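Local atomic coordinates of archaeal actin homolog (Thermoplasma acidophilum, PDB entry 2FSJ), a protein that polymerizes into bundles of helical filaments in a reaction that requires nucleoside triphosphate and works best with ATP. Residues Val244-Phe247 with Asp248-Gln251; Asn280-Ile283 with Glu284-Leu288. All blocks are in the same frame, centred on the assembly; numbering follows the deposited sequence.

Interaction 1 (Val244-Phe247 with Asp248-Gln251); sequences VVPF and DLAQ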
loop_
_atom_site.group_PDB
_atom_site.type_symbol
_atom_site.label_atom_id
_atom_site.label_comp_id
_atom_site.label_asym_id
_atom_site.label_seq_id
_atom_site.Cartn_x
_atom_site.Cartn_y
_atom_site.Cartn_z
ATOM N N VAL A 244 -15.127 12.799 20.400
ATOM C CA VAL A 244 -14.635 11.583 19.758
ATOM C C VAL A 244 -14.683 11.753 18.226
ATOM O O VAL A 244 -15.708 11.458 17.597
ATOM C CB VAL A 244 -15.543 10.403 20.150
ATOM C CG1 VAL A 244 -14.957 9.057 19.655
ATOM C CG2 VAL A 244 -15.762 10.394 21.676
ATOM N N VAL A 245 -13.576 12.207 17.632
ATOM C CA VAL A 245 -13.566 12.544 16.194
ATOM C C VAL A 245 -13.468 11.254 15.353
ATOM O O VAL A 245 -12.759 10.321 15.729
ATOM C CB VAL A 245 -12.436 13.557 15.826
ATOM C CG1 VAL A 245 -12.535 14.858 16.679
ATOM C CG2 VAL A 245 -11.078 12.928 15.971
ATOM N N PRO A 246 -14.192 11.143 14.249
ATOM C CA PRO A 246 -14.019 9.961 13.391
ATOM C C PRO A 246 -12.591 9.834 12.853
ATOM O O PRO A 246 -11.912 10.822 12.666
ATOM C CB PRO A 246 -15.021 10.195 12.245
ATOM C CG PRO A 246 -16.051 11.161 12.806
ATOM C CD PRO A 246 -15.237 12.042 13.750
ATOM N N PHE A 247 -12.166 8.610 12.584
ATOM C CA PHE A 247 -10.796 8.304 12.161
ATOM C C PHE A 247 -10.378 9.076 10.922
ATOM O O PHE A 247 -9.307 9.680 10.928
ATOM C CB PHE A 247 -10.645 6.793 11.951
ATOM C CG PHE A 247 -9.293 6.373 11.429
ATOM C CD1 PHE A 247 -8.323 5.924 12.290
ATOM C CD2 PHE A 247 -9.008 6.433 10.073
ATOM C CE1 PHE A 247 -7.062 5.538 11.806
ATOM C CE2 PHE A 247 -7.757 6.049 9.592
ATOM C CZ PHE A 247 -6.792 5.589 10.463
ATOM N N ASP A 248 -11.223 9.090 9.884
ATOM C CA ASP A 248 -10.886 9.774 8.611
ATOM C C ASP A 248 -10.715 11.276 8.853
ATOM O O ASP A 248 -9.845 11.906 8.254
ATOM C CB ASP A 248 -11.935 9.519 7.514
ATOM C CG ASP A 248 -11.892 8.095 6.982
ATOM O OD1 ASP A 248 -10.766 7.559 6.886
ATOM O OD2 ASP A 248 -12.913 7.426 6.658
ATOM N N LEU A 249 -11.501 11.846 9.766
ATOM C CA LEU A 249 -11.350 13.276 10.074
ATOM C C LEU A 249 -10.063 13.567 10.857
ATOM O O LEU A 249 -9.405 14.567 10.631
ATOM C CB LEU A 249 -12.544 13.776 10.883
ATOM C CG LEU A 249 -12.681 15.296 11.089
ATOM C CD1 LEU A 249 -12.696 16.091 9.777
ATOM C CD2 LEU A 249 -13.967 15.616 11.885
ATOM N N ALA A 250 -9.724 12.699 11.802
ATOM C CA ALA A 250 -8.462 12.804 12.527
ATOM C C ALA A 250 -7.246 12.688 11.619
ATOM O O ALA A 250 -6.270 13.357 11.816
ATOM C CB ALA A 250 -8.382 11.716 13.608
ATOM N N GLN A 251 -7.287 11.795 10.653
ATOM C CA GLN A 251 -6.190 11.698 9.680
ATOM C C GLN A 251 -6.004 13.043 8.945
ATOM O O GLN A 251 -4.897 13.545 8.838
ATOM C CB GLN A 251 -6.436 10.536 8.708
ATOM C CG GLN A 251 -5.343 10.409 7.618
ATOM C CD GLN A 251 -5.227 9.005 7.074
ATOM O OE1 GLN A 251 -6.194 8.271 7.075
ATOM N NE2 GLN A 251 -4.024 8.622 6.626
#
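Val245 and Ala250 form the close apolar side of this helix start: CG2 of Val245 packs against CB of Ala250 at 3.8 Å. The valine branch can reach that methyl because it occupies the position between the backbone N and the carbonyl carbon, while CG1 lies anti to the carbonyl carbon. Both residues are buried. Between them the chain turns at Pro246, the N-cap of the short helix 247-253, which carries Gln251 of this actin homolog's ATP-binding site. The proline carbonyl closes the first turn: Ala250 N donates to Pro246 O at 3.0 Å in a nearly straight bond (165° at the hydrogen). One residue further, Gln251 N reaches Phe247 O at 2.9 Å, so the i to i+4 pattern of an alpha helix is under way at once. The side chains of Leu249 and Pro246 meet more loosely, CD2 of the leucine 4.2 Å from CD of the proline.

The other side is more exposed and more loosely made. With CG anti to its backbone N (chi1 176°), the Phe247 ring lies beside the following turn; OD1 of Asp248 comes to the ring edge in its plane, 3.8 Å from CD2. The amide of Gln251 stands nearly perpendicular to the ring, OE1 being 3.7 Å from CE2. Asp248 turns its other oxygen, OD2, to a salt bridge with Arg48. Phe247 also lies near Ser199 of the ATP site. Val245, Pro246 and Leu249 meet Phe260 of strand 258-260, while Phe247, Ala250 and Gln251 rest on Ile230 of helix 226-241.

Interaction 2 (Asn280-Ile283 with Glu284-Leu288); sequences NRII and ENIRL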
loop_
_atom_site.group_PDB
_atom_site.type_symbol
_atom_site.label_atom_id
_atom_site.label_comp_id
_atom_site.label_asym_id
_atom_site.label_seq_id
_atom_site.Cartn_x
_atom_site.Cartn_y
_atom_site.Cartn_z
ATOM N N ASN A 280 10.816 9.549 15.408
ATOM C CA ASN A 280 11.854 9.199 16.345
ATOM C C ASN A 280 11.830 7.687 16.701
ATOM O O ASN A 280 12.908 7.048 16.792
ATOM C CB ASN A 280 11.781 10.099 17.617
ATOM C CG ASN A 280 12.218 11.529 17.349
ATOM O OD1 ASN A 280 12.808 11.830 16.307
ATOM N ND2 ASN A 280 11.973 12.397 18.291
ATOM N N ARG A 281 10.637 7.098 16.870
ATOM C CA ARG A 281 10.556 5.680 17.233
ATOM C C ARG A 281 11.010 4.801 16.082
ATOM O O ARG A 281 11.707 3.814 16.303
ATOM C CB ARG A 281 9.152 5.251 17.643
ATOM C CG ARG A 281 8.765 5.786 19.029
ATOM C CD ARG A 281 7.408 5.333 19.483
ATOM N NE ARG A 281 7.078 5.830 20.825
ATOM C CZ ARG A 281 7.243 5.152 21.975
ATOM N NH1 ARG A 281 7.768 3.916 22.002
ATOM N NH2 ARG A 281 6.877 5.732 23.115
ATOM N N ILE A 282 10.644 5.168 14.861
ATOM C CA ILE A 282 11.066 4.393 13.707
ATOM C C ILE A 282 12.566 4.466 13.526
ATOM O O ILE A 282 13.230 3.425 13.325
ATOM C CB ILE A 282 10.327 4.863 12.432
ATOM C CG1 ILE A 282 8.844 4.507 12.528
ATOM C CG2 ILE A 282 10.943 4.255 11.182
ATOM C CD1 ILE A 282 7.971 5.382 11.648
ATOM N N ILE A 283 13.113 5.677 13.620
ATOM C CA ILE A 283 14.548 5.881 13.466
ATOM C C ILE A 283 15.344 5.083 14.531
ATOM O O ILE A 283 16.337 4.401 14.224
ATOM C CB ILE A 283 14.875 7.351 13.554
ATOM C CG1 ILE A 283 14.394 8.082 12.282
ATOM C CG2 ILE A 283 16.394 7.566 13.863
ATOM C CD1 ILE A 283 14.227 9.588 12.470
ATOM N N GLU A 284 14.888 5.139 15.772
ATOM C CA GLU A 284 15.571 4.399 16.846
ATOM C C GLU A 284 15.568 2.881 16.614
ATOM O O GLU A 284 16.557 2.212 16.833
ATOM C CB GLU A 284 14.905 4.707 18.190
ATOM C CG GLU A 284 15.290 3.739 19.281
ATOM C CD GLU A 284 14.419 3.847 20.529
ATOM O OE1 GLU A 284 13.142 3.676 20.432
ATOM O OE2 GLU A 284 15.019 4.087 21.610
ATOM N N ASN A 285 14.440 2.342 16.173
ATOM C CA ASN A 285 14.310 0.930 15.872
ATOM C C ASN A 285 15.159 0.494 14.636
ATOM O O ASN A 285 15.842 -0.523 14.671
ATOM C CB ASN A 285 12.826 0.591 15.692
ATOM C CG ASN A 285 12.161 0.059 16.972
ATOM O OD1 ASN A 285 11.769 0.832 17.881
ATOM N ND2 ASN A 285 12.008 -1.253 17.045
ATOM N N ILE A 286 15.171 1.311 13.579
ATOM C CA ILE A 286 16.053 1.084 12.446
ATOM C C ILE A 286 17.534 1.060 12.847
ATOM O O ILE A 286 18.253 0.130 12.488
ATOM C CB ILE A 286 15.756 2.088 11.307
ATOM C CG1 ILE A 286 14.379 1.772 10.737
ATOM C CG2 ILE A 286 16.833 2.023 10.219
ATOM C CD1 ILE A 286 13.811 2.787 9.713
ATOM N N ARG A 287 17.974 2.043 13.619
ATOM C CA ARG A 287 19.329 2.072 14.128
ATOM C C ARG A 287 19.709 0.863 14.933
ATOM O O ARG A 287 20.765 0.325 14.740
ATOM C CB ARG A 287 19.572 3.316 14.954
ATOM C CG ARG A 287 19.687 4.570 14.112
ATOM C CD ARG A 287 19.868 5.828 14.992
ATOM N NE ARG A 287 20.273 6.991 14.210
ATOM C CZ ARG A 287 20.021 8.249 14.567
ATOM N NH1 ARG A 287 19.325 8.518 15.666
ATOM N NH2 ARG A 287 20.462 9.241 13.814
ATOM N N LEU A 288 18.845 0.434 15.829
ATOM C CA LEU A 288 19.136 -0.747 16.639
ATOM C C LEU A 288 19.294 -2.018 15.800
ATOM O O LEU A 288 20.182 -2.868 16.064
ATOM C CB LEU A 288 18.004 -0.984 17.638
ATOM C CG LEU A 288 17.886 -0.094 18.878
ATOM C CD1 LEU A 288 16.564 -0.361 19.549
ATOM C CD2 LEU A 288 19.082 -0.281 19.876
#
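Arg287 runs alongside Ile283, one helical turn before it, and its atoms can be followed outward from the backbone. CB lies 3.5 Å from Ile283 O, the same carbonyl that accepts the backbone N-H of Arg287, and CG comes within 3.4 Å of that oxygen. CG is anti to the carbonyl carbon (chi1 -73°), and from there the chain stays extended to NE. CD is the first atom to approach the isoleucine side chain, at 4.0 Å from Ile283 CG2. NE and CZ then pass the same methyl, and NH1 comes nearest, 3.6 Å from CG2. The methyl thus sits over one face of the guanidinium, displaced toward its rim, an apolar contact that leaves the N-H groups to point outward within their plane. At the tip, NH2 donates to the backbone oxygen of Glu316, which fixes the far end of the chain.

The frame for this is a regular alpha helix, part of the long helix 268-290, which packs on the four-stranded sheet of the actin-like (ASKHA) fold. Four successive i to i+4 backbone bonds link 280-283 to 284-287. Arg287 N to Ile283 O, at 2.9 Å, is the straightest of them, with 172° at the hydrogen.

On a neighbouring face of the helix, Ile282 and Ile286 lie side by side and point the same way, CG2 of the first meeting CD1 of the second at 3.5 Å. Both are buried, and they turn toward the sheet: Ile282 touches Thr202 and Ile286 touches Val204 of strand 202-208, while Ile286 also meets Phe220 of strand 213-222. Phe314 packs on both Ile282 and Ile283, and Asn280 OD1 is hydrogen-bonded to Arg313.

Followed from the N terminus, the chain leaves helix 226-241, makes a short loop and reaches interaction 1, where that loop passes into helix 247-253. The small hairpin of strands 258-260 and 263-265 comes next, and then helix 268-290 carries interaction 2 in its second half. Both contacts are local, each within one continuous stretch, so neither closes a long loop; they follow in series, without nesting or crossing. The centres of interaction 1 and interaction 2 are about 27 Å apart, and the two do not touch. Interaction 1, at the ATP site through Gln251, joins a helix start to helix 226-241 and the hairpin, whereas interaction 2 lies where helix 268-290 packs on the four-stranded sheet.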